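Local coordinates for putative Vgr protein (Escherichia coli, PDB 3WIT) that forms, as a trimer, the triple-stranded beta-helix at the C-terminal end of VgrG, a type VI secretion system component that probably serves as a puncturing spike, at residues Ile3-Val9 with Ile27-Ala33. Residues are numbered along the deposited sequence.
Sequences IAGSVHV and IKEIMLA
Strands 3-8 and 28-33 run antiparallel, at 171° with axes 4.6 Å apart at closest approach, both in extended beta conformation. The register sets I3 opposite A33, G5 opposite M31 and V7 opposite E29 as hydrogen-bonded pairs (CA-CA 5.0 to 5.4 Å), alternating with the non-hydrogen-bonded pairs A4-L32, S6-I30 and H8-K28 (4.3 to 4.5 Å). Each hydrogen-bonded pair closes a two-bond ring: I3 N to A33 O 2.9 Å and A33 N to I3 O 2.8 Å; G5 N to M31 O and M31 N to G5 O, both 2.9 Å; V7 N to E29 O 2.8 Å and E29 N to V7 O 2.9 Å. Beyond the strands, V9 N lies only 2.3 Å from I27 O, a very short hydrogen bond.

A4, S6, H8, K28, I30 and L32 occupy one face, where A4 CB meets L32 CD2 at 3.8 Å. The H8 ring, with chi1 t, lies over the m-rotamer K28 side chain in a CH-pi contact, K28 CG being 4.0 Å from the ring centroid almost on its normal. K28 NZ continues to a salt bridge with E35 of the second subunit. On the other face, I3 CG2 touches M31 CG at 4.1 Å, M31 being selenomethionine.

I30 and L32 are buried against neighbouring subunits, L32 packing on L32 of the second and I30 of the third. Strand 28-34 also pairs with strand 37-42, so this ladder is the N-terminal edge of an antiparallel meander whose three copies build the trimeric, triple-stranded beta-helix of VgrG.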
loop_
_atom_site.group_PDB
_atom_site.type_symbol
_atom_site.label_atom_id
_atom_site.label_comp_id
_atom_site.label_asym_id
_atom_site.label_seq_id
_atom_site.Cartn_x
_atom_site.Cartn_y
_atom_site.Cartn_z
ATOM N N ILE A 3 16.811 1.899 -4.916
ATOM C CA ILE A 3 16.459 2.640 -6.135
ATOM C C ILE A 3 15.213 3.456 -5.859
ATOM O O ILE A 3 14.245 2.910 -5.374
ATOM C CB ILE A 3 16.069 1.662 -7.272
ATOM C CG1 ILE A 3 17.284 0.940 -7.831
ATOM C CG2 ILE A 3 15.348 2.388 -8.389
ATOM C CD1 ILE A 3 16.937 -0.023 -8.940
ATOM N N ALA A 4 15.202 4.754 -6.170
ATOM C CA ALA A 4 13.936 5.478 -6.160
ATOM C C ALA A 4 13.946 6.274 -7.451
ATOM O O ALA A 4 14.883 7.048 -7.674
ATOM C CB ALA A 4 13.859 6.405 -4.978
ATOM N N GLY A 5 12.943 6.068 -8.310
ATOM C CA GLY A 5 13.032 6.574 -9.678
ATOM C C GLY A 5 11.668 6.838 -10.272
ATOM O O GLY A 5 10.701 6.157 -9.930
ATOM N N SER A 6 11.584 7.852 -11.119
ATOM C CA SER A 6 10.354 8.166 -11.826
ATOM C C SER A 6 10.806 8.345 -13.258
ATOM O O SER A 6 11.737 9.115 -13.515
ATOM C CB SER A 6 9.765 9.465 -11.275
ATOM O OG SER A 6 8.703 9.921 -12.094
ATOM N N VAL A 7 10.209 7.588 -14.186
ATOM C CA VAL A 7 10.566 7.677 -15.605
ATOM C C VAL A 7 9.328 7.820 -16.514
ATOM O O VAL A 7 8.319 7.172 -16.282
ATOM C CB VAL A 7 11.398 6.454 -16.081
ATOM C CG1 VAL A 7 11.747 6.609 -17.534
ATOM C CG2 VAL A 7 12.697 6.347 -15.313
ATOM N N HIS A 8 9.411 8.685 -17.524
ATOM C CA HIS A 8 8.379 8.803 -18.550
ATOM C C HIS A 8 9.101 8.894 -19.891
ATOM O O HIS A 8 9.540 9.970 -20.301
ATOM C CB HIS A 8 7.485 10.021 -18.308
ATOM C CG HIS A 8 6.277 10.092 -19.198
ATOM N ND1 HIS A 8 6.322 9.823 -20.549
ATOM C CD2 HIS A 8 4.991 10.426 -18.924
ATOM C CE1 HIS A 8 5.119 9.985 -21.069
ATOM N NE2 HIS A 8 4.292 10.351 -20.104
ATOM N N VAL A 9 9.206 7.736 -20.548
ATOM C CA VAL A 9 10.105 7.460 -21.687
ATOM C C VAL A 9 11.547 7.930 -21.489
ATOM O O VAL A 9 12.396 7.159 -21.035
ATOM C CB VAL A 9 9.545 7.947 -23.041
ATOM C CG1 VAL A 9 10.515 7.612 -24.169
ATOM C CG2 VAL A 9 8.192 7.306 -23.291
ATOM N N ILE A 27 8.596 2.504 -19.829
ATOM C CA ILE A 27 8.556 3.867 -20.340
ATOM C C ILE A 27 7.710 4.856 -19.502
ATOM O O ILE A 27 7.899 6.052 -19.626
ATOM C CB ILE A 27 8.113 3.904 -21.815
ATOM C CG1 ILE A 27 6.598 3.686 -21.934
ATOM C CG2 ILE A 27 8.907 2.879 -22.620
ATOM C CD1 ILE A 27 5.983 4.267 -23.198
ATOM N N LYS A 28 6.767 4.376 -18.690
ATOM C CA LYS A 28 6.134 5.220 -17.665
ATOM C C LYS A 28 6.102 4.399 -16.398
ATOM O O LYS A 28 5.332 3.440 -16.279
ATOM C CB LYS A 28 4.683 5.548 -18.003
ATOM C CG LYS A 28 4.436 6.281 -19.307
ATOM C CD LYS A 28 2.941 6.625 -19.386
ATOM C CE LYS A 28 2.608 7.577 -20.516
ATOM N NZ LYS A 28 1.294 8.229 -20.256
ATOM N N GLU A 29 6.916 4.754 -15.417
ATOM C CA GLU A 29 6.999 3.898 -14.250
ATOM C C GLU A 29 7.528 4.719 -13.103
ATOM O O GLU A 29 8.337 5.619 -13.341
ATOM C CB GLU A 29 7.971 2.773 -14.564
ATOM C CG GLU A 29 8.190 1.802 -13.439
ATOM C CD GLU A 29 8.934 0.556 -13.914
ATOM O OE1 GLU A 29 9.129 -0.383 -13.096
ATOM O OE2 GLU A 29 9.316 0.529 -15.113
ATOM N N ILE A 30 7.064 4.430 -11.891
ATOM C CA ILE A 30 7.710 4.953 -10.677
ATOM C C ILE A 30 8.104 3.712 -9.890
ATOM O O ILE A 30 7.296 2.776 -9.770
ATOM C CB ILE A 30 6.725 5.768 -9.841
ATOM C CG1 ILE A 30 6.441 7.090 -10.517
ATOM C CG2 ILE A 30 7.292 6.008 -8.405
ATOM C CD1 ILE A 30 5.209 7.811 -9.968
HETATM N N MSE A 31 9.340 3.660 -9.398
HETATM C CA MSE A 31 9.787 2.508 -8.606
HETATM C C MSE A 31 10.465 2.958 -7.310
HETATM O O MSE A 31 11.324 3.842 -7.333
HETATM C CB MSE A 31 10.770 1.668 -9.434
HETATM C CG MSE A 31 11.593 0.687 -8.631
HETATM SE SE MSE A 31 10.515 -0.861 -8.224
HETATM C CE MSE A 31 10.729 -1.767 -9.927
ATOM N N LEU A 32 10.099 2.341 -6.191
ATOM C CA LEU A 32 10.795 2.567 -4.924
ATOM C C LEU A 32 11.244 1.186 -4.468
ATOM O O LEU A 32 10.419 0.304 -4.288
ATOM C CB LEU A 32 9.841 3.113 -3.883
ATOM C CG LEU A 32 9.133 4.418 -4.226
ATOM C CD1 LEU A 32 8.157 4.804 -3.110
ATOM C CD2 LEU A 32 10.213 5.448 -4.398
ATOM N N ALA A 33 12.534 0.993 -4.274
ATOM C CA ALA A 33 13.042 -0.313 -3.895
ATOM C C ALA A 33 14.171 -0.218 -2.856
ATOM O O ALA A 33 15.093 0.599 -2.975
ATOM C CB ALA A 33 13.520 -1.053 -5.140
#